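PDB 3PHS: cell wall surface anchor family protein from Streptococcus agalactiae, which serves as a minor pilin of the pilus and mediates adhesion to lung epithelial cells through an IgG-like domain. Local coordinates for residues Leu49-Ser54 and Gln78-Thr83. Sequence-based numbering, arbitrary orientation.
Sequences LYQLKS and QVFEAT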
loop_
_atom_site.group_PDB
_atom_site.type_symbol
_atom_site.label_atom_id
_atom_site.label_comp_id
_atom_site.label_asym_id
_atom_site.label_seq_id
_atom_site.Cartn_x
_atom_site.Cartn_y
_atom_site.Cartn_z
ATOM N N LEU A 49 9.853 10.577 -12.917
ATOM C CA LEU A 49 11.099 10.015 -13.411
ATOM C C LEU A 49 12.261 10.859 -12.906
ATOM O O LEU A 49 12.288 12.067 -13.135
ATOM C CB LEU A 49 11.071 9.925 -14.952
ATOM C CG LEU A 49 10.459 8.695 -15.650
ATOM C CD1 LEU A 49 11.364 7.500 -15.535
ATOM C CD2 LEU A 49 9.055 8.310 -15.178
ATOM N N TYR A 50 13.204 10.213 -12.213
ATOM C CA TYR A 50 14.357 10.873 -11.595
ATOM C C TYR A 50 15.600 10.549 -12.411
ATOM O O TYR A 50 15.980 9.385 -12.544
ATOM C CB TYR A 50 14.501 10.439 -10.138
ATOM C CG TYR A 50 13.374 10.997 -9.302
ATOM C CD1 TYR A 50 12.120 10.377 -9.278
ATOM C CD2 TYR A 50 13.536 12.194 -8.612
ATOM C CE1 TYR A 50 11.070 10.916 -8.530
ATOM C CE2 TYR A 50 12.492 12.745 -7.870
ATOM C CZ TYR A 50 11.276 12.093 -7.822
ATOM O OH TYR A 50 10.266 12.666 -7.105
ATOM N N GLN A 51 16.182 11.581 -13.014
ATOM C CA GLN A 51 17.397 11.423 -13.809
ATOM C C GLN A 51 18.598 11.193 -12.879
ATOM O O GLN A 51 18.934 12.066 -12.078
ATOM C CB GLN A 51 17.607 12.706 -14.601
ATOM C CG GLN A 51 18.601 12.664 -15.727
ATOM C CD GLN A 51 18.584 14.029 -16.406
ATOM O OE1 GLN A 51 17.914 14.225 -17.415
ATOM N NE2 GLN A 51 19.212 14.990 -15.786
ATOM N N LEU A 52 19.243 10.033 -12.990
ATOM C CA LEU A 52 20.384 9.717 -12.113
ATOM C C LEU A 52 21.584 10.623 -12.383
ATOM O O LEU A 52 21.828 11.002 -13.524
ATOM C CB LEU A 52 20.811 8.250 -12.247
ATOM C CG LEU A 52 20.121 7.251 -11.324
ATOM C CD1 LEU A 52 18.602 7.219 -11.572
ATOM C CD2 LEU A 52 20.735 5.872 -11.484
ATOM N N LYS A 53 22.287 10.983 -11.313
ATOM C CA LYS A 53 23.559 11.711 -11.429
ATOM C C LYS A 53 24.740 10.761 -11.453
ATOM O O LYS A 53 25.789 11.094 -11.999
ATOM C CB LYS A 53 23.722 12.696 -10.269
ATOM C CG LYS A 53 22.713 13.831 -10.276
ATOM C CD LYS A 53 23.024 14.879 -9.197
ATOM C CE LYS A 53 23.661 16.138 -9.780
ATOM N NZ LYS A 53 24.826 15.884 -10.700
ATOM N N SER A 54 24.556 9.571 -10.885
ATOM C CA SER A 54 25.635 8.601 -10.677
ATOM C C SER A 54 25.116 7.193 -10.891
ATOM O O SER A 54 23.950 6.904 -10.565
ATOM C CB SER A 54 26.200 8.742 -9.256
ATOM O OG SER A 54 27.177 7.736 -8.986
ATOM N N GLN A 78 17.722 15.988 -12.929
ATOM C CA GLN A 78 16.482 16.604 -13.410
ATOM C C GLN A 78 15.361 15.637 -12.948
ATOM O O GLN A 78 15.609 14.443 -12.751
ATOM C CB GLN A 78 16.426 16.707 -14.947
ATOM C CG GLN A 78 17.122 17.927 -15.597
ATOM C CD GLN A 78 16.785 18.087 -17.081
ATOM O OE1 GLN A 78 16.158 19.065 -17.475
ATOM N NE2 GLN A 78 17.195 17.130 -17.900
ATOM N N VAL A 79 14.157 16.163 -12.755
ATOM C CA VAL A 79 12.987 15.364 -12.380
ATOM C C VAL A 79 11.869 15.684 -13.383
ATOM O O VAL A 79 11.680 16.845 -13.767
ATOM C CB VAL A 79 12.520 15.686 -10.931
ATOM C CG1 VAL A 79 11.280 14.860 -10.536
ATOM C CG2 VAL A 79 13.659 15.475 -9.922
ATOM N N PHE A 80 11.146 14.656 -13.820
ATOM C CA PHE A 80 10.075 14.830 -14.799
ATOM C C PHE A 80 8.829 14.163 -14.256
ATOM O O PHE A 80 8.943 13.142 -13.588
ATOM C CB PHE A 80 10.436 14.155 -16.114
ATOM C CG PHE A 80 11.692 14.700 -16.756
ATOM C CD1 PHE A 80 12.942 14.301 -16.299
ATOM C CD2 PHE A 80 11.606 15.582 -17.825
ATOM C CE1 PHE A 80 14.120 14.809 -16.886
ATOM C CE2 PHE A 80 12.779 16.081 -18.428
ATOM C CZ PHE A 80 14.028 15.693 -17.938
ATOM N N GLU A 81 7.663 14.730 -14.546
ATOM C CA GLU A 81 6.387 14.106 -14.144
ATOM C C GLU A 81 5.428 14.009 -15.320
ATOM O O GLU A 81 5.429 14.874 -16.233
ATOM C CB GLU A 81 5.703 14.843 -12.968
ATOM C CG GLU A 81 5.159 16.251 -13.270
ATOM C CD GLU A 81 3.719 16.545 -12.737
ATOM O OE1 GLU A 81 3.496 16.413 -11.487
ATOM O OE2 GLU A 81 2.825 16.953 -13.577
ATOM N N ALA A 82 4.583 12.981 -15.292
ATOM C CA ALA A 82 3.484 12.883 -16.245
ATOM C C ALA A 82 2.374 12.085 -15.632
ATOM O O ALA A 82 2.619 11.153 -14.855
ATOM C CB ALA A 82 3.926 12.236 -17.595
ATOM N N THR A 83 1.162 12.461 -15.991
ATOM C CA THR A 83 -0.035 11.758 -15.537
ATOM C C THR A 83 -0.584 10.884 -16.656
ATOM O O THR A 83 -0.755 11.351 -17.786
ATOM C CB THR A 83 -1.095 12.785 -15.119
ATOM O OG1 THR A 83 -0.569 13.591 -14.057
ATOM C CG2 THR A 83 -2.364 12.101 -14.671
#
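L49 and F80 face each other as a hydrogen-bonded antiparallel pair: L49 N lies 2.8 Å from F80 O, and F80 N lies 2.9 Å from L49 O. L49 O also accepts a CA-H...O contact from V79 and sits in the plane of the F80 ring, at its CD1 edge. The L49 and F80 side chains leave the same face of the sheet, with L49 CB 4.4 Å from F80 CB; both continue onto F92 of strand 89-95, which belongs to the other sheet, so this face probably looks into the sandwich interior. Y50 and V79, a non-hydrogen-bonded pair, emerge on the other face, where W64 of helix 60-65 also touches the tyrosine. The V79 chi1 of 179° sets CG1 over one face of the Y50 ring, offset toward the rim, in a CH-pi contact 4.0 Å from the centroid, while V79 CG2, beside the backbone N, meets Y50 CD2 at 3.5 Å. The pairing joins strand 76-83, at one edge of a four-stranded antiparallel sheet, to strand 46-52 within an Ig-like sandwich; the intervening chain carries two short helices. At Q51 the backbone N donates to Q78 O (2.9 Å), and the extended glutamine side chains run side by side, their amide planes 49° apart. Q78 NE2 reaches Q51 OE1 at 3.0 Å, tilted out of the plane of the Q51 amide carbonyl and bent to 148° at the hydrogen. P96 touches both glutamines and F80.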